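Local coordinates for membrane-associated lipoprotein (Ureaplasma parvum, PDB 3K63) that is of unknown function but is a membrane-associated lipoprotein, represented here by its Lipoprotein_17 domain, and may bind lipid, at residues A[35-40]-A[61-66]; A[81-86]-A[96-101]. One frame throughout, in Å; residues are numbered along the deposited sequence.

Interaction 1 and interaction 2 follow one another along the chain, the first closing before the second opens, and their centres lie about 12 Å apart. Both reach the same three-stranded antiparallel sheet, in which 79-87 is the middle strand between 56-64 and 93-100. Interaction 1 sets helix 34-40 against the end of the outer strand 56-64; interaction 2 pairs the middle strand with the other outer strand. They meet directly: Ser-82 probably hydrogen-bonds through its backbone to Ile-61 and Asn-62, and the Phe-63 ring packs on Leu-81. Leu-81 and Phe-63 thus carry the apolar packing from the hairpin to the helix, within the lipoprotein-associated domain.

Interaction 1 (A[35-40]-A[61-66])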
# COMPACT_ATOMS: atom_id res chain seq x y z
N SER A 35 3.59 9.18 -4.88
CA SER A 35 2.67 9.88 -5.79
C SER A 35 2.37 9.08 -7.05
O SER A 35 1.24 9.11 -7.53
CB SER A 35 3.21 11.27 -6.13
OG SER A 35 4.46 11.21 -6.80
N GLN A 36 3.36 8.38 -7.59
CA GLN A 36 3.14 7.56 -8.78
C GLN A 36 2.12 6.45 -8.48
O GLN A 36 1.22 6.19 -9.28
CB GLN A 36 4.45 6.90 -9.24
CG GLN A 36 5.53 7.86 -9.74
CD GLN A 36 6.83 7.16 -10.01
OE1 GLN A 36 7.62 6.88 -9.10
NE2 GLN A 36 7.05 6.83 -11.28
N ILE A 37 2.27 5.79 -7.34
CA ILE A 37 1.37 4.71 -6.95
C ILE A 37 -0.06 5.23 -6.73
O ILE A 37 -1.03 4.63 -7.18
CB ILE A 37 1.89 4.00 -5.67
CG1 ILE A 37 3.18 3.23 -6.02
CG2 ILE A 37 0.82 3.06 -5.11
CD1 ILE A 37 3.95 2.70 -4.81
N TYR A 38 -0.16 6.36 -6.04
CA TYR A 38 -1.44 6.99 -5.75
C TYR A 38 -2.22 7.38 -7.02
O TYR A 38 -3.45 7.32 -7.05
CB TYR A 38 -1.17 8.25 -4.93
CG TYR A 38 -2.39 9.09 -4.63
CD1 TYR A 38 -3.17 8.85 -3.50
CD2 TYR A 38 -2.75 10.14 -5.46
CE1 TYR A 38 -4.28 9.64 -3.21
CE2 TYR A 38 -3.85 10.93 -5.19
CZ TYR A 38 -4.61 10.68 -4.06
OH TYR A 38 -5.72 11.47 -3.78
N LYS A 39 -1.50 7.77 -8.07
CA LYS A 39 -2.13 8.20 -9.32
C LYS A 39 -2.31 7.10 -10.35
O LYS A 39 -2.88 7.32 -11.43
CB LYS A 39 -1.30 9.34 -9.94
CG LYS A 39 -1.35 10.60 -9.12
CD LYS A 39 -0.54 11.74 -9.70
CE LYS A 39 -0.93 13.04 -8.99
NZ LYS A 39 -0.23 14.28 -9.47
N ASN A 40 -1.86 5.89 -10.02
CA ASN A 40 -1.96 4.81 -10.98
C ASN A 40 -2.55 3.51 -10.50
O ASN A 40 -2.60 2.57 -11.27
CB ASN A 40 -0.59 4.53 -11.59
CG ASN A 40 -0.09 5.69 -12.41
OD1 ASN A 40 -0.57 5.95 -13.52
ND2 ASN A 40 0.86 6.42 -11.85
N ILE A 61 -7.68 -1.41 -0.85
CA ILE A 61 -8.74 -0.73 -1.58
C ILE A 61 -8.39 0.73 -1.93
O ILE A 61 -8.95 1.29 -2.88
CB ILE A 61 -10.09 -0.83 -0.80
CG1 ILE A 61 -10.04 -0.04 0.51
CG2 ILE A 61 -10.39 -2.28 -0.49
CD1 ILE A 61 -11.37 -0.11 1.32
N ASN A 62 -7.44 1.32 -1.18
CA ASN A 62 -6.99 2.70 -1.42
C ASN A 62 -5.58 2.96 -0.94
O ASN A 62 -5.13 2.38 0.04
CB ASN A 62 -7.88 3.73 -0.72
CG ASN A 62 -9.27 3.77 -1.28
OD1 ASN A 62 -10.21 3.22 -0.69
ND2 ASN A 62 -9.43 4.40 -2.44
N PHE A 63 -4.86 3.81 -1.66
CA PHE A 63 -3.53 4.22 -1.27
C PHE A 63 -3.74 5.69 -0.89
O PHE A 63 -4.34 6.47 -1.64
CB PHE A 63 -2.56 4.11 -2.44
CG PHE A 63 -2.06 2.72 -2.71
CD1 PHE A 63 -1.11 2.14 -1.87
CD2 PHE A 63 -2.52 1.99 -3.80
CE1 PHE A 63 -0.64 0.85 -2.12
CE2 PHE A 63 -2.04 0.72 -4.05
CZ PHE A 63 -1.11 0.15 -3.21
N LEU A 64 -3.27 6.08 0.29
CA LEU A 64 -3.42 7.45 0.73
C LEU A 64 -2.11 8.01 1.23
O LEU A 64 -1.27 7.27 1.72
CB LEU A 64 -4.44 7.52 1.85
CG LEU A 64 -5.87 7.05 1.54
CD1 LEU A 64 -6.66 6.90 2.84
CD2 LEU A 64 -6.53 8.04 0.60
N TYR A 65 -1.93 9.32 1.10
CA TYR A 65 -0.72 9.97 1.58
C TYR A 65 -0.91 10.03 3.09
O TYR A 65 -2.01 10.35 3.57
CB TYR A 65 -0.61 11.39 1.02
CG TYR A 65 -0.44 11.41 -0.48
CD1 TYR A 65 0.53 10.62 -1.11
CD2 TYR A 65 -1.21 12.25 -1.28
CE1 TYR A 65 0.72 10.66 -2.50
CE2 TYR A 65 -1.02 12.29 -2.68
CZ TYR A 65 -0.05 11.50 -3.27
OH TYR A 65 0.19 11.58 -4.62
N PRO A 66 0.13 9.72 3.86
CA PRO A 66 -0.04 9.76 5.31
C PRO A 66 -0.61 11.08 5.83
O PRO A 66 -1.49 11.07 6.69
CB PRO A 66 1.37 9.49 5.82
CG PRO A 66 1.92 8.57 4.74
CD PRO A 66 1.49 9.31 3.50
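Tyr-38 and Phe-63 have the nearest CA atoms, 5.7 Å apart, where helix 35-40 passes strand 61-64 with axes 8.1 Å apart and N-to-C directions at 146°. The largest share of the contact falls to two tyrosines. The rings of Tyr-38 and Tyr-65 stack face to face, centroids 4.4 Å apart and planes inclined by 25°, while the side chains themselves cross at about a right angle. Tyr-65 CE2 lies over the centre of the Tyr-38 ring, whereas Tyr-38 CD1 sits nearer the rim of the Tyr-65 ring. CG of Tyr-38 is anti to the backbone N (chi1 175°), beside the carbonyl carbon. At the ring edge, Tyr-38 CD1 lies 3.2 Å from the carbonyl O of Phe-63, near the ring plane. The far end of Tyr-65 runs against the helix backbone: Ser-35 CA lies at its ring edge, in plane, and Ser-35 CB is 3.4 Å from Tyr-65 OH. The hydroxyl of Ser-35 is engaged elsewhere, bonded to Glu-112 and Asn-74. On the inner side, Ile-37 sets CG2 over the middle of the Phe-63 ring, 3.6 Å from its centroid, a CH-pi contact almost on the ring normal. Phe-19 and Tyr-41 also meet the Phe-63 ring, and Phe-70 and Ala-73 of helix 70-76 touch Tyr-65. The arrangement is that of a short helix packed through aromatic rings and one isoleucine on an outer strand of an antiparallel sheet, just beyond a classic beta bulge in which Ile-61 and Asn-62 both face Ser-82.

Interaction 2 (A[81-86]-A[96-101]); sequences LSLMLT and KLLEVS
Leu-81 and Val-100 meet methyl to methyl at one end of this strand pair, their side chains crossing at about a right angle with Leu-81 CD1 3.8 Å from Val-100 CG2. Val-100 offers that methyl from the position between its own backbone N and carbonyl carbon. One step along the same face, Leu-83 and Leu-98 meet at a slant. Leu-83 CD1 comes to 3.9 Å from Leu-98 CB, with CD2 of Leu-98 only slightly farther from that methyl. Further on, Leu-85 CD1 lies 4.0 Å from Lys-96 CB, the two side chains crossing obliquely; the lysine chain then bends at its third and fourth torsions and carries its end away from strand 81-86. The other face carries a smaller contact, in which Leu-97 turns CD2 back over Ser-82, 3.5 Å from Ser-82 OG.

The backbone fixes this register. Leu-81 with Leu-98 and Leu-83 with Lys-96 are antiparallel hydrogen-bonded pairs, each closed by two N-H to O bonds. Of these, Leu-83 N to Lys-96 O measures 2.7 Å. The return bond, Lys-96 N to Leu-83 O, is longer at 3.0 Å. Between the two pairs Ser-82 and Leu-97 form a non-hydrogen-bonded pair. Leu-97 CA adds a CA-H...O contact to Leu-81 O. The strand directions, at 140°, depart from strict antiparallel alignment.

Ile-60 and Phe-63 of strand 56-64 continue the apolar layer beside Leu-81, while Ile-11 and Leu-13 touch Leu-85 and Val-100, respectively. This is a twisted beta hairpin, strands 79-87 and 93-100, one face of which contributes leucine and valine side chains to the domain's hydrophobic core.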
# COMPACT_ATOMS: atom_id res chain seq x y z
N LEU A 81 -1.75 2.47 3.47
CA LEU A 81 -2.53 1.47 2.75
C LEU A 81 -3.86 1.19 3.43
O LEU A 81 -3.92 0.72 4.57
CB LEU A 81 -1.74 0.16 2.66
CG LEU A 81 -0.84 -0.05 1.45
CD1 LEU A 81 0.27 0.97 1.46
CD2 LEU A 81 -0.28 -1.48 1.47
N SER A 82 -4.95 1.48 2.73
CA SER A 82 -6.26 1.23 3.28
C SER A 82 -6.59 -0.20 2.88
O SER A 82 -6.71 -0.50 1.69
CB SER A 82 -7.26 2.22 2.68
OG SER A 82 -8.53 2.10 3.27
N LEU A 83 -6.71 -1.09 3.87
CA LEU A 83 -6.97 -2.50 3.63
C LEU A 83 -8.35 -3.02 3.96
O LEU A 83 -9.04 -2.50 4.83
CB LEU A 83 -5.98 -3.33 4.43
CG LEU A 83 -4.51 -2.99 4.30
CD1 LEU A 83 -3.74 -3.67 5.43
CD2 LEU A 83 -4.01 -3.43 2.94
N MSE A 84 -8.74 -4.06 3.24
CA MSE A 84 -10.01 -4.72 3.51
C MSE A 84 -9.58 -6.14 3.84
O MSE A 84 -8.95 -6.81 3.02
CB MSE A 84 -10.92 -4.73 2.29
CG MSE A 84 -12.24 -5.38 2.56
SE MSE A 84 -13.50 -5.25 1.12
CE MSE A 84 -12.52 -6.35 -0.14
N LEU A 85 -9.89 -6.59 5.05
CA LEU A 85 -9.51 -7.93 5.49
C LEU A 85 -10.75 -8.80 5.69
O LEU A 85 -11.61 -8.48 6.51
CB LEU A 85 -8.72 -7.84 6.80
CG LEU A 85 -7.55 -6.85 6.78
CD1 LEU A 85 -6.97 -6.69 8.17
CD2 LEU A 85 -6.49 -7.34 5.82
N THR A 86 -10.84 -9.89 4.93
CA THR A 86 -11.98 -10.78 5.08
C THR A 86 -11.63 -12.03 5.88
O THR A 86 -10.66 -12.72 5.57
CB THR A 86 -12.53 -11.22 3.73
OG1 THR A 86 -12.92 -10.07 2.96
CG2 THR A 86 -13.74 -12.10 3.92
N LYS A 96 -8.68 -1.87 7.74
CA LYS A 96 -7.51 -1.50 8.51
C LYS A 96 -6.56 -0.64 7.70
O LYS A 96 -6.23 -0.96 6.56
CB LYS A 96 -6.76 -2.75 8.98
CG LYS A 96 -5.61 -2.45 9.94
CD LYS A 96 -4.77 -3.68 10.21
CE LYS A 96 -4.30 -3.71 11.67
NZ LYS A 96 -3.65 -2.44 12.12
N LEU A 97 -6.11 0.45 8.31
CA LEU A 97 -5.17 1.35 7.66
C LEU A 97 -3.78 0.93 8.13
O LEU A 97 -3.56 0.78 9.33
CB LEU A 97 -5.48 2.80 8.04
CG LEU A 97 -6.88 3.26 7.63
CD1 LEU A 97 -7.18 4.60 8.29
CD2 LEU A 97 -6.98 3.40 6.11
N LEU A 98 -2.85 0.73 7.21
CA LEU A 98 -1.49 0.31 7.56
C LEU A 98 -0.49 1.24 6.89
O LEU A 98 -0.50 1.41 5.68
CB LEU A 98 -1.25 -1.13 7.08
CG LEU A 98 0.18 -1.67 7.04
CD1 LEU A 98 0.66 -1.97 8.43
CD2 LEU A 98 0.20 -2.93 6.22
N GLU A 99 0.40 1.84 7.68
CA GLU A 99 1.38 2.75 7.12
C GLU A 99 2.69 2.06 6.74
O GLU A 99 3.36 1.50 7.61
CB GLU A 99 1.66 3.88 8.11
CG GLU A 99 2.56 4.97 7.58
CD GLU A 99 2.47 6.22 8.42
OE1 GLU A 99 1.34 6.72 8.62
OE2 GLU A 99 3.54 6.71 8.86
N VAL A 100 3.07 2.09 5.46
CA VAL A 100 4.31 1.44 5.06
C VAL A 100 5.27 2.39 4.36
O VAL A 100 4.86 3.29 3.62
CB VAL A 100 4.06 0.24 4.15
CG1 VAL A 100 2.89 -0.54 4.68
CG2 VAL A 100 3.82 0.69 2.74
N SER A 101 6.56 2.16 4.59
CA SER A 101 7.60 2.98 4.00
C SER A 101 8.48 2.11 3.10
O SER A 101 8.19 0.93 2.89
CB SER A 101 8.45 3.58 5.11
OG SER A 101 8.93 2.56 5.94